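Local coordinates for probable Ni/Fe-hydrogenase 1 B-type cytochrome subunit (Escherichia coli K-12, PDB 6G94), which probably serves as the membrane b-type cytochrome of hydrogenase 1, binding heme and passing electrons between the enzyme and the membrane, at residues A30-T35 against F64-V69; T35-G40 against L186-I191; F148-E153 against D179-H184. All coordinates share one frame; numbering follows the deposited sequence.

Contact 1: A30-T35 against F64-V69; sequences AVLMVT and FSAGMV. With HEM (protoporphyrin IX containing Fe), chain B.
Val31, whose CG1 packs on Ala66 CB, has a carbonyl oxygen gripped twice. Thr35 N donates to Val31 O at 2.9 Å in the regular helical way. Thr35 OG1 also donates to Val31 O, at 2.7 Å, from the opposite face of the carbonyl plane. The same hydroxyl is hydrogen-bonded to His63 ND1, and His63 is an iron ligand. Thr35 is thus a second-shell residue, and its bond is likely to restrain the rotation of this imidazole. No hydrogen bond joins 30-35 to 64-69, so they meet by packing, of side chains on each other and of Leu32 on the backbone of Ala66 and Gly67. Leu32 carries most of this packing. Its CG lies beside the backbone N (chi1 -78°), and its branches fill the wedge between heme and helix. CB sits 3.7 Å from C3B of the heme, CD1 reaches the vinyl carbon CAB, and CD2 rests 3.6 Å from Gly67 N. Replacing Leu32 with an alanine here would probably open a gap between the heme and the backbone of Gly67. Gly67 suits this place, because a side-chain carbon would be crowded by heme C2C. Phe64, three residues earlier, sets CE1 3.5 Å from the heme methyl CMD. The segments run nearly antiparallel, their axes at 153°. Two such helices closing over one heme face are consistent with the membrane helix bundle of the prokaryotic cytochrome b561 family.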
loop_
_atom_site.group_PDB
_atom_site.type_symbol
_atom_site.label_atom_id
_atom_site.label_comp_id
_atom_site.label_asym_id
_atom_site.label_seq_id
_atom_site.Cartn_x
_atom_site.Cartn_y
_atom_site.Cartn_z
ATOM N N ALA I 30 10.081 -7.015 41.912
ATOM C CA ALA I 30 10.278 -7.746 40.656
ATOM C C ALA I 30 9.414 -7.165 39.550
ATOM O O ALA I 30 9.780 -7.212 38.377
ATOM C CB ALA I 30 9.990 -9.227 40.826
ATOM N N VAL I 31 8.283 -6.594 39.932
ATOM C CA VAL I 31 7.324 -6.117 38.963
ATOM C C VAL I 31 7.680 -4.686 38.566
ATOM O O VAL I 31 7.655 -4.343 37.379
ATOM C CB VAL I 31 5.867 -6.229 39.490
ATOM C CG1 VAL I 31 4.913 -5.416 38.635
ATOM C CG2 VAL I 31 5.416 -7.682 39.520
ATOM N N LEU I 32 8.040 -3.866 39.553
ATOM C CA LEU I 32 8.433 -2.487 39.300
ATOM C C LEU I 32 9.692 -2.394 38.443
ATOM O O LEU I 32 9.886 -1.413 37.730
ATOM C CB LEU I 32 8.636 -1.739 40.612
ATOM C CG LEU I 32 7.369 -1.283 41.321
ATOM C CD1 LEU I 32 7.633 -1.136 42.802
ATOM C CD2 LEU I 32 6.844 0.019 40.747
ATOM N N MET I 33 10.533 -3.430 38.508
ATOM C CA MET I 33 11.761 -3.522 37.714
ATOM C C MET I 33 11.454 -3.967 36.296
ATOM O O MET I 33 11.657 -3.208 35.360
ATOM C CB MET I 33 12.749 -4.489 38.365
ATOM C CG MET I 33 13.412 -3.944 39.625
ATOM S SD MET I 33 14.852 -4.865 40.231
ATOM C CE MET I 33 14.418 -6.576 39.882
ATOM N N VAL I 34 10.955 -5.192 36.140
ATOM C CA VAL I 34 10.523 -5.678 34.829
ATOM C C VAL I 34 9.631 -4.685 34.043
ATOM O O VAL I 34 9.816 -4.522 32.835
ATOM C CB VAL I 34 9.818 -7.036 34.948
ATOM C CG1 VAL I 34 9.387 -7.535 33.583
ATOM C CG2 VAL I 34 10.741 -8.043 35.581
ATOM N N THR I 35 8.702 -4.004 34.725
ATOM C CA THR I 35 7.807 -3.046 34.034
ATOM C C THR I 35 8.517 -1.740 33.754
ATOM O O THR I 35 8.483 -1.250 32.621
ATOM C CB THR I 35 6.464 -2.722 34.765
ATOM O OG1 THR I 35 6.713 -2.162 36.057
ATOM C CG2 THR I 35 5.605 -3.943 34.890
ATOM N N PHE I 64 2.364 1.631 38.089
ATOM C CA PHE I 64 1.944 2.677 39.037
ATOM C C PHE I 64 1.292 2.099 40.289
ATOM O O PHE I 64 1.424 2.646 41.390
ATOM C CB PHE I 64 0.992 3.675 38.373
ATOM C CG PHE I 64 1.515 4.266 37.098
ATOM C CD1 PHE I 64 2.884 4.401 36.877
ATOM C CD2 PHE I 64 0.633 4.700 36.117
ATOM C CE1 PHE I 64 3.369 4.932 35.697
ATOM C CE2 PHE I 64 1.106 5.244 34.926
ATOM C CZ PHE I 64 2.478 5.360 34.718
ATOM N N SER I 65 0.597 0.979 40.110
ATOM C CA SER I 65 -0.237 0.425 41.160
ATOM C C SER I 65 0.585 -0.580 41.974
ATOM O O SER I 65 0.361 -0.729 43.185
ATOM C CB SER I 65 -1.562 -0.130 40.593
ATOM O OG SER I 65 -1.354 -1.260 39.780
ATOM N N ALA I 66 1.575 -1.213 41.336
ATOM C CA ALA I 66 2.625 -1.938 42.076
ATOM C C ALA I 66 3.431 -0.967 42.927
ATOM O O ALA I 66 3.845 -1.280 44.028
ATOM C CB ALA I 66 3.533 -2.718 41.144
ATOM N N GLY I 67 3.616 0.232 42.412
ATOM C CA GLY I 67 4.301 1.268 43.143
ATOM C C GLY I 67 3.477 1.805 44.282
ATOM O O GLY I 67 4.019 2.357 45.225
ATOM N N MET I 68 2.160 1.652 44.190
ATOM C CA MET I 68 1.260 2.038 45.272
ATOM C C MET I 68 1.418 1.047 46.404
ATOM O O MET I 68 1.768 1.429 47.522
ATOM C CB MET I 68 -0.195 2.099 44.793
ATOM C CG MET I 68 -0.490 3.254 43.845
ATOM S SD MET I 68 -0.573 4.835 44.703
ATOM C CE MET I 68 -1.115 5.939 43.397
ATOM N N VAL I 69 1.182 -0.228 46.088
ATOM C CA VAL I 69 1.325 -1.334 47.049
ATOM C C VAL I 69 2.707 -1.314 47.709
ATOM O O VAL I 69 2.810 -1.296 48.945
ATOM C CB VAL I 69 1.069 -2.716 46.401
ATOM C CG1 VAL I 69 1.246 -3.823 47.429
ATOM C CG2 VAL I 69 -0.325 -2.781 45.796
HETATM C CHA HEM B . 9.043 4.690 35.400
HETATM C CHB HEM B . 11.312 1.355 37.953
HETATM C CHC HEM B . 9.038 2.839 41.918
HETATM C CHD HEM B . 6.334 5.757 39.223
HETATM C C1A HEM B . 9.925 3.745 35.814
HETATM C C2A HEM B . 11.036 3.365 35.059
HETATM C C3A HEM B . 11.689 2.431 35.769
HETATM C C4A HEM B . 10.971 2.230 36.958
HETATM C CMA HEM B . 12.952 1.728 35.331
HETATM C CAA HEM B . 11.408 3.883 33.688
HETATM C CBA HEM B . 12.170 5.193 33.735
HETATM C CGA HEM B . 12.509 5.623 32.343
HETATM O O1A HEM B . 13.310 5.026 31.615
HETATM O O2A HEM B . 11.969 6.635 31.891
HETATM C C1B HEM B . 10.896 1.498 39.282
HETATM C C2B HEM B . 11.434 0.733 40.356
HETATM C C3B HEM B . 10.800 1.169 41.469
HETATM C C4B HEM B . 9.864 2.194 41.034
HETATM C CMB HEM B . 12.502 -0.331 40.258
HETATM C CAB HEM B . 10.945 0.762 42.872
HETATM C CBB HEM B . 11.644 -0.303 43.217
HETATM C C1C HEM B . 8.048 3.728 41.520
HETATM C C2C HEM B . 7.065 4.261 42.356
HETATM C C3C HEM B . 6.308 5.094 41.586
HETATM C C4C HEM B . 6.835 5.058 40.278
HETATM C CMC HEM B . 6.881 4.009 43.832
HETATM C CAC HEM B . 5.153 5.876 42.069
HETATM C CBC HEM B . 3.951 5.703 41.536
HETATM C C1D HEM B . 6.914 5.710 37.974
HETATM C C2D HEM B . 6.437 6.581 36.911
HETATM C C3D HEM B . 7.189 6.283 35.821
HETATM C C4D HEM B . 8.121 5.236 36.264
HETATM C CMD HEM B . 5.309 7.572 37.061
HETATM C CAD HEM B . 7.138 6.872 34.420
HETATM C CBD HEM B . 5.747 6.793 33.800
HETATM C CGD HEM B . 5.660 7.281 32.377
HETATM O O1D HEM B . 5.695 8.486 32.099
HETATM O O2D HEM B . 5.530 6.476 31.452
HETATM N NA HEM B . 9.906 3.068 36.997
HETATM N NB HEM B . 9.970 2.343 39.727
HETATM N NC HEM B . 7.856 4.182 40.260
HETATM N ND HEM B . 7.923 4.931 37.555
HETATM FE FE HEM B . 8.874 3.692 38.544
#

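Contact 2: T35-G40 against L186-I191. With HEM (protoporphyrin IX containing Fe), chain B.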
loop_
_atom_site.group_PDB
_atom_site.type_symbol
_atom_site.label_atom_id
_atom_site.label_comp_id
_atom_site.label_asym_id
_atom_site.label_seq_id
_atom_site.Cartn_x
_atom_site.Cartn_y
_atom_site.Cartn_z
ATOM N N THR I 35 8.702 -4.004 34.725
ATOM C CA THR I 35 7.807 -3.046 34.034
ATOM C C THR I 35 8.517 -1.740 33.754
ATOM O O THR I 35 8.483 -1.250 32.621
ATOM C CB THR I 35 6.464 -2.722 34.765
ATOM O OG1 THR I 35 6.713 -2.162 36.057
ATOM C CG2 THR I 35 5.605 -3.943 34.890
ATOM N N GLY I 36 9.153 -1.175 34.778
ATOM C CA GLY I 36 9.861 0.092 34.632
ATOM C C GLY I 36 10.965 0.046 33.576
ATOM O O GLY I 36 11.227 1.036 32.872
ATOM N N TYR I 37 11.614 -1.117 33.468
ATOM C CA TYR I 37 12.583 -1.358 32.414
ATOM C C TYR I 37 11.978 -1.073 31.034
ATOM O O TYR I 37 12.563 -0.350 30.244
ATOM C CB TYR I 37 13.118 -2.796 32.476
ATOM C CG TYR I 37 14.166 -3.063 31.423
ATOM C CD1 TYR I 37 15.430 -2.477 31.519
ATOM C CD2 TYR I 37 13.887 -3.869 30.312
ATOM C CE1 TYR I 37 16.392 -2.691 30.550
ATOM C CE2 TYR I 37 14.847 -4.086 29.334
ATOM C CZ TYR I 37 16.098 -3.495 29.461
ATOM O OH TYR I 37 17.067 -3.687 28.513
ATOM N N PHE I 38 10.803 -1.647 30.772
ATOM C CA PHE I 38 10.133 -1.536 29.486
ATOM C C PHE I 38 9.357 -0.226 29.264
ATOM O O PHE I 38 8.904 0.042 28.152
ATOM C CB PHE I 38 9.232 -2.745 29.278
ATOM C CG PHE I 38 9.983 -4.011 29.080
ATOM C CD1 PHE I 38 10.994 -4.087 28.141
ATOM C CD2 PHE I 38 9.685 -5.138 29.838
ATOM C CE1 PHE I 38 11.704 -5.265 27.963
ATOM C CE2 PHE I 38 10.387 -6.324 29.668
ATOM C CZ PHE I 38 11.408 -6.384 28.729
ATOM N N ILE I 39 9.217 0.591 30.304
ATOM C CA ILE I 39 8.715 1.945 30.118
ATOM C C ILE I 39 9.787 2.790 29.441
ATOM O O ILE I 39 9.480 3.689 28.679
ATOM C CB ILE I 39 8.239 2.568 31.452
ATOM C CG1 ILE I 39 6.944 1.866 31.922
ATOM C CG2 ILE I 39 8.025 4.077 31.344
ATOM C CD1 ILE I 39 6.563 2.090 33.372
ATOM N N GLY I 40 11.049 2.463 29.683
ATOM C CA GLY I 40 12.163 3.230 29.147
ATOM C C GLY I 40 12.739 2.611 27.880
ATOM O O GLY I 40 13.059 3.324 26.923
ATOM N N LEU I 186 18.106 5.128 36.942
ATOM C CA LEU I 186 19.391 4.791 37.552
ATOM C C LEU I 186 19.167 4.043 38.866
ATOM O O LEU I 186 19.801 3.017 39.107
ATOM C CB LEU I 186 20.249 6.045 37.782
ATOM C CG LEU I 186 21.597 5.845 38.470
ATOM C CD1 LEU I 186 22.533 4.963 37.642
ATOM C CD2 LEU I 186 22.235 7.177 38.818
ATOM N N GLY I 187 18.249 4.547 39.682
ATOM C CA GLY I 187 17.898 3.950 40.961
ATOM C C GLY I 187 17.553 2.496 40.797
ATOM O O GLY I 187 17.968 1.671 41.577
ATOM N N MET I 188 16.806 2.189 39.756
ATOM C CA MET I 188 16.455 0.832 39.440
ATOM C C MET I 188 17.651 -0.072 39.183
ATOM O O MET I 188 17.624 -1.235 39.534
ATOM C CB MET I 188 15.541 0.838 38.238
ATOM C CG MET I 188 15.136 -0.516 37.748
ATOM S SD MET I 188 15.774 -0.767 36.115
ATOM C CE MET I 188 15.015 -2.341 35.766
ATOM N N TRP I 189 18.692 0.445 38.554
ATOM C CA TRP I 189 19.884 -0.339 38.320
ATOM C C TRP I 189 20.668 -0.542 39.609
ATOM O O TRP I 189 21.252 -1.589 39.822
ATOM C CB TRP I 189 20.773 0.386 37.356
ATOM C CG TRP I 189 20.345 0.350 36.002
ATOM C CD1 TRP I 189 20.147 1.407 35.206
ATOM C CD2 TRP I 189 20.090 -0.801 35.220
ATOM N NE1 TRP I 189 19.781 1.003 33.963
ATOM C CE2 TRP I 189 19.736 -0.358 33.941
ATOM C CE3 TRP I 189 20.124 -2.175 35.476
ATOM C CZ2 TRP I 189 19.399 -1.224 32.915
ATOM C CZ3 TRP I 189 19.792 -3.046 34.456
ATOM C CH2 TRP I 189 19.432 -2.566 33.187
ATOM N N LEU I 190 20.677 0.482 40.457
ATOM C CA LEU I 190 21.390 0.443 41.727
ATOM C C LEU I 190 20.781 -0.563 42.684
ATOM O O LEU I 190 21.499 -1.352 43.304
ATOM C CB LEU I 190 21.434 1.829 42.362
ATOM C CG LEU I 190 22.163 2.878 41.508
ATOM C CD1 LEU I 190 22.203 4.232 42.206
ATOM C CD2 LEU I 190 23.570 2.438 41.100
ATOM N N ILE I 191 19.462 -0.514 42.824
ATOM C CA ILE I 191 18.718 -1.556 43.515
ATOM C C ILE I 191 19.091 -2.959 42.991
ATOM O O ILE I 191 19.385 -3.849 43.784
ATOM C CB ILE I 191 17.197 -1.279 43.432
ATOM C CG1 ILE I 191 16.816 -0.212 44.459
ATOM C CG2 ILE I 191 16.368 -2.552 43.607
ATOM C CD1 ILE I 191 15.532 0.491 44.123
HETATM C CHA HEM B . 9.043 4.690 35.400
HETATM C CHB HEM B . 11.312 1.355 37.953
HETATM C CHC HEM B . 9.038 2.839 41.918
HETATM C CHD HEM B . 6.334 5.757 39.223
HETATM C C1A HEM B . 9.925 3.745 35.814
HETATM C C2A HEM B . 11.036 3.365 35.059
HETATM C C3A HEM B . 11.689 2.431 35.769
HETATM C C4A HEM B . 10.971 2.230 36.958
HETATM C CMA HEM B . 12.952 1.728 35.331
HETATM C CAA HEM B . 11.408 3.883 33.688
HETATM C CBA HEM B . 12.170 5.193 33.735
HETATM C CGA HEM B . 12.509 5.623 32.343
HETATM O O1A HEM B . 13.310 5.026 31.615
HETATM O O2A HEM B . 11.969 6.635 31.891
HETATM C C1B HEM B . 10.896 1.498 39.282
HETATM C C2B HEM B . 11.434 0.733 40.356
HETATM C C3B HEM B . 10.800 1.169 41.469
HETATM C C4B HEM B . 9.864 2.194 41.034
HETATM C CMB HEM B . 12.502 -0.331 40.258
HETATM C CAB HEM B . 10.945 0.762 42.872
HETATM C CBB HEM B . 11.644 -0.303 43.217
HETATM C C1C HEM B . 8.048 3.728 41.520
HETATM C C2C HEM B . 7.065 4.261 42.356
HETATM C C3C HEM B . 6.308 5.094 41.586
HETATM C C4C HEM B . 6.835 5.058 40.278
HETATM C CMC HEM B . 6.881 4.009 43.832
HETATM C CAC HEM B . 5.153 5.876 42.069
HETATM C CBC HEM B . 3.951 5.703 41.536
HETATM C C1D HEM B . 6.914 5.710 37.974
HETATM C C2D HEM B . 6.437 6.581 36.911
HETATM C C3D HEM B . 7.189 6.283 35.821
HETATM C C4D HEM B . 8.121 5.236 36.264
HETATM C CMD HEM B . 5.309 7.572 37.061
HETATM C CAD HEM B . 7.138 6.872 34.420
HETATM C CBD HEM B . 5.747 6.793 33.800
HETATM C CGD HEM B . 5.660 7.281 32.377
HETATM O O1D HEM B . 5.695 8.486 32.099
HETATM O O2D HEM B . 5.530 6.476 31.452
HETATM N NA HEM B . 9.906 3.068 36.997
HETATM N NB HEM B . 9.970 2.343 39.727
HETATM N NC HEM B . 7.856 4.182 40.260
HETATM N ND HEM B . 7.923 4.931 37.555
HETATM FE FE HEM B . 8.874 3.692 38.544
#
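Tyr37 and Trp189 cross obliquely, and each offers one corner of its ring to the other. Tyr37 CE1 lies 4.0 Å from Trp189 CH2, with CZ2 of the indole close behind. The two rings touch without stacking. Tyr37 has CG anti to the backbone N (chi1 -178°), which swings the phenol toward helix 177-203. In Trp189, CG lies beside its backbone N, and its six-membered ring comes forward to meet the phenol. The indole NE1 takes no part in this meeting. It is hydrogen-bonded to an acidic side chain of another protein chain.

Met188 approaches nearer the heme. Its chain bends at chi2 (-116°), and CE ends 3.8 Å from Tyr37 CB, at the root of the phenol. The same side chain lies along the heme margin. CG is 3.6 Å from the methyl CMB, and SD is 3.8 Å from the methyl CMA. Met188 therefore fills the corner between Tyr37 and the porphyrin.

Phe38 flanks the phenol from within its own helix. Tyr37 CD2 lies over one face of the Phe38 ring, 3.5 Å from its plane and nearer the edge than the middle. Glycines let the helix backbone approach the heme. A side-chain carbon on Gly36 would clash with heme C4A, and one on Gly40 with the propionate oxygen O1A. Ile39 CG2 packs 3.5 Å from O2D of the other propionate.

The contact joins the end of helix 20-40 to helix 177-203 across the rim of the heme. Helix 55-83 packs against Ile39 through Ile59 and His63. Helix 130-151 backs Met188 through Met143.

Contact 3: F148-E153 against D179-H184. With HEM (protoporphyrin IX containing Fe), chain B.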
loop_
_atom_site.group_PDB
_atom_site.type_symbol
_atom_site.label_atom_id
_atom_site.label_comp_id
_atom_site.label_asym_id
_atom_site.label_seq_id
_atom_site.Cartn_x
_atom_site.Cartn_y
_atom_site.Cartn_z
ATOM N N PHE I 148 6.893 9.154 42.379
ATOM C CA PHE I 148 5.644 9.878 42.609
ATOM C C PHE I 148 5.658 11.285 42.053
ATOM O O PHE I 148 4.601 11.834 41.731
ATOM C CB PHE I 148 5.289 9.927 44.096
ATOM C CG PHE I 148 4.399 8.814 44.523
ATOM C CD1 PHE I 148 3.067 8.813 44.169
ATOM C CD2 PHE I 148 4.902 7.744 45.231
ATOM C CE1 PHE I 148 2.240 7.770 44.522
ATOM C CE2 PHE I 148 4.084 6.696 45.599
ATOM C CZ PHE I 148 2.748 6.709 45.240
ATOM N N ALA I 149 6.840 11.864 41.949
ATOM C CA ALA I 149 6.977 13.191 41.364
ATOM C C ALA I 149 6.533 13.104 39.921
ATOM O O ALA I 149 5.917 14.021 39.416
ATOM C CB ALA I 149 8.398 13.704 41.467
ATOM N N LEU I 150 6.852 11.994 39.265
ATOM C CA LEU I 150 6.394 11.739 37.915
ATOM C C LEU I 150 4.907 11.447 37.803
ATOM O O LEU I 150 4.234 11.982 36.943
ATOM C CB LEU I 150 7.154 10.573 37.317
ATOM C CG LEU I 150 8.630 10.770 37.101
ATOM C CD1 LEU I 150 9.237 9.472 36.606
ATOM C CD2 LEU I 150 8.859 11.917 36.135
ATOM N N TYR I 151 4.412 10.583 38.671
ATOM C CA TYR I 151 3.018 10.170 38.683
ATOM C C TYR I 151 1.998 11.272 39.038
ATOM O O TYR I 151 0.943 11.364 38.436
ATOM C CB TYR I 151 2.872 8.931 39.577
ATOM C CG TYR I 151 1.483 8.386 39.665
ATOM C CD1 TYR I 151 0.586 8.898 40.587
ATOM C CD2 TYR I 151 1.051 7.366 38.836
ATOM C CE1 TYR I 151 -0.711 8.422 40.681
ATOM C CE2 TYR I 151 -0.246 6.876 38.926
ATOM C CZ TYR I 151 -1.119 7.408 39.850
ATOM O OH TYR I 151 -2.401 6.949 39.963
ATOM N N SER I 152 2.324 12.081 40.033
ATOM C CA SER I 152 1.446 13.136 40.524
ATOM C C SER I 152 1.521 14.411 39.698
ATOM O O SER I 152 0.866 15.399 40.013
ATOM C CB SER I 152 1.801 13.458 41.972
ATOM N N GLU I 153 2.331 14.388 38.650
ATOM C CA GLU I 153 2.596 15.577 37.846
ATOM C C GLU I 153 1.373 16.255 37.231
ATOM O O GLU I 153 1.072 17.395 37.623
ATOM C CB GLU I 153 3.594 15.240 36.729
ATOM N N ASP I 179 15.149 14.557 33.740
ATOM C CA ASP I 179 16.186 14.133 34.660
ATOM C C ASP I 179 15.629 13.235 35.767
ATOM O O ASP I 179 16.277 12.265 36.175
ATOM C CB ASP I 179 16.912 15.354 35.219
ATOM C CG ASP I 179 17.858 15.972 34.207
ATOM O OD1 ASP I 179 18.546 15.229 33.456
ATOM O OD2 ASP I 179 17.919 17.209 34.169
ATOM N N ILE I 180 14.424 13.563 36.231
ATOM C CA ILE I 180 13.669 12.711 37.133
ATOM C C ILE I 180 13.580 11.298 36.556
ATOM O O ILE I 180 13.847 10.339 37.249
ATOM C CB ILE I 180 12.262 13.277 37.410
ATOM C CG1 ILE I 180 12.341 14.791 37.680
ATOM C CG2 ILE I 180 11.599 12.511 38.542
ATOM C CD1 ILE I 180 11.030 15.459 38.042
ATOM N N HIS I 181 13.255 11.189 35.274
ATOM C CA HIS I 181 13.181 9.910 34.578
ATOM C C HIS I 181 14.509 9.197 34.574
ATOM O O HIS I 181 14.564 7.970 34.662
ATOM C CB HIS I 181 12.760 10.104 33.124
ATOM C CG HIS I 181 11.282 10.050 32.914
ATOM N ND1 HIS I 181 10.644 8.929 32.430
ATOM C CD2 HIS I 181 10.314 10.971 33.140
ATOM C CE1 HIS I 181 9.349 9.165 32.351
ATOM N NE2 HIS I 181 9.122 10.392 32.788
ATOM N N SER I 182 15.582 9.971 34.454
ATOM C CA SER I 182 16.921 9.416 34.303
ATOM C C SER I 182 17.423 8.911 35.640
ATOM O O SER I 182 17.863 7.776 35.733
ATOM C CB SER I 182 17.875 10.445 33.689
ATOM O OG SER I 182 17.763 10.452 32.267
ATOM N N TRP I 183 17.326 9.748 36.669
ATOM C CA TRP I 183 17.682 9.360 38.025
ATOM C C TRP I 183 16.810 8.228 38.565
ATOM O O TRP I 183 17.300 7.376 39.299
ATOM C CB TRP I 183 17.615 10.564 38.953
ATOM C CG TRP I 183 18.783 11.488 38.800
ATOM C CD1 TRP I 183 18.783 12.684 38.180
ATOM C CD2 TRP I 183 20.123 11.289 39.285
ATOM N NE1 TRP I 183 20.023 13.262 38.249
ATOM C CE2 TRP I 183 20.874 12.423 38.919
ATOM C CE3 TRP I 183 20.760 10.265 40.001
ATOM C CZ2 TRP I 183 22.235 12.573 39.238
ATOM C CZ3 TRP I 183 22.109 10.412 40.315
ATOM C CH2 TRP I 183 22.830 11.560 39.930
ATOM N N HIS I 184 15.527 8.229 38.200
ATOM C CA HIS I 184 14.618 7.122 38.507
ATOM C C HIS I 184 15.097 5.832 37.857
ATOM O O HIS I 184 15.142 4.804 38.518
ATOM C CB HIS I 184 13.179 7.447 38.067
ATOM C CG HIS I 184 12.129 6.521 38.620
ATOM N ND1 HIS I 184 11.702 6.571 39.931
ATOM C CD2 HIS I 184 11.384 5.560 38.021
ATOM C CE1 HIS I 184 10.752 5.670 40.115
ATOM N NE2 HIS I 184 10.533 5.051 38.971
HETATM C CHA HEM B . 9.043 4.690 35.400
HETATM C CHB HEM B . 11.312 1.355 37.953
HETATM C CHC HEM B . 9.038 2.839 41.918
HETATM C CHD HEM B . 6.334 5.757 39.223
HETATM C C1A HEM B . 9.925 3.745 35.814
HETATM C C2A HEM B . 11.036 3.365 35.059
HETATM C C3A HEM B . 11.689 2.431 35.769
HETATM C C4A HEM B . 10.971 2.230 36.958
HETATM C CMA HEM B . 12.952 1.728 35.331
HETATM C CAA HEM B . 11.408 3.883 33.688
HETATM C CBA HEM B . 12.170 5.193 33.735
HETATM C CGA HEM B . 12.509 5.623 32.343
HETATM O O1A HEM B . 13.310 5.026 31.615
HETATM O O2A HEM B . 11.969 6.635 31.891
HETATM C C1B HEM B . 10.896 1.498 39.282
HETATM C C2B HEM B . 11.434 0.733 40.356
HETATM C C3B HEM B . 10.800 1.169 41.469
HETATM C C4B HEM B . 9.864 2.194 41.034
HETATM C CMB HEM B . 12.502 -0.331 40.258
HETATM C CAB HEM B . 10.945 0.762 42.872
HETATM C CBB HEM B . 11.644 -0.303 43.217
HETATM C C1C HEM B . 8.048 3.728 41.520
HETATM C C2C HEM B . 7.065 4.261 42.356
HETATM C C3C HEM B . 6.308 5.094 41.586
HETATM C C4C HEM B . 6.835 5.058 40.278
HETATM C CMC HEM B . 6.881 4.009 43.832
HETATM C CAC HEM B . 5.153 5.876 42.069
HETATM C CBC HEM B . 3.951 5.703 41.536
HETATM C C1D HEM B . 6.914 5.710 37.974
HETATM C C2D HEM B . 6.437 6.581 36.911
HETATM C C3D HEM B . 7.189 6.283 35.821
HETATM C C4D HEM B . 8.121 5.236 36.264
HETATM C CMD HEM B . 5.309 7.572 37.061
HETATM C CAD HEM B . 7.138 6.872 34.420
HETATM C CBD HEM B . 5.747 6.793 33.800
HETATM C CGD HEM B . 5.660 7.281 32.377
HETATM O O1D HEM B . 5.695 8.486 32.099
HETATM O O2D HEM B . 5.530 6.476 31.452
HETATM N NA HEM B . 9.906 3.068 36.997
HETATM N NB HEM B . 9.970 2.343 39.727
HETATM N NC HEM B . 7.856 4.182 40.260
HETATM N ND HEM B . 7.923 4.931 37.555
HETATM FE FE HEM B . 8.874 3.692 38.544
#
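Leu150 and His181 meet in a CH-pi contact. Leu150 CD1 lies over the face of the imidazole, 4.0 Å from the ring centroid and 15° off its normal. Leu150 CD2 presses on the rim of the same ring, 3.5 Å from His181 CD2.

The polar bond here runs from His181 to the heme. Its ND1 donates to the propionate oxygen O2A at 2.7 Å. The bond is almost straight, at 174°, and O2A lies at the ring edge, in the plane. The imidazole is thus pinned at its edge by the propionate and covered on one face by Leu150.

Metal coordination comes one helical turn further along. His184 NE2 binds the heme iron at 2.2 Å, and His63 NE2 supplies the other histidine ligand. The CG of His184 is anti to the backbone N (chi1 -167°), which extends the imidazole from helix 177-203 to the iron. Its ND1 is hydrogen-bonded to Thr146 OG1, a second-shell contact that is likely to restrain the turn of the ring.

Apolar packing completes the interface. Ile180 CG2 touches Leu150 CD2 at 3.7 Å, and the two side chains lie alongside each other and point opposite ways. Ala149 adds a looser contact with Ile180. Leu150 also faces the porphyrin, with CB 3.5 Å from the methyl CMD. Phe148 lays one ring face on the heme vinyl, whose CAC sits 3.6 Å above the ring plane, over its centre.

The contact joins the end of helix 130-151 to the first turns of helix 177-203. Helix 166-172 covers Ala149 and Ile180, through Val166 and Val167 respectively. Helix 55-83 reaches Phe148 and Tyr151 through Met68.

How the contacts relate
All three contacts border one heme, and none has a hydrogen bond between its own two segments. Contact 3 is the most buried and the only one of the three to hold an iron ligand and a propionate bond. Contacts 1 and 2 are partly buried and mainly apolar. They share Thr35 and helix 20-40, and Met188 CE touches Met33 O between them. Contacts 2 and 3 share helix 177-203, where their segments adjoin. Contacts 1 and 3 meet where Phe64 and Met68 pack on Tyr151. Small residues bring backbone close to the heme in contacts 1 and 2, whereas histidines engage it in contact 3.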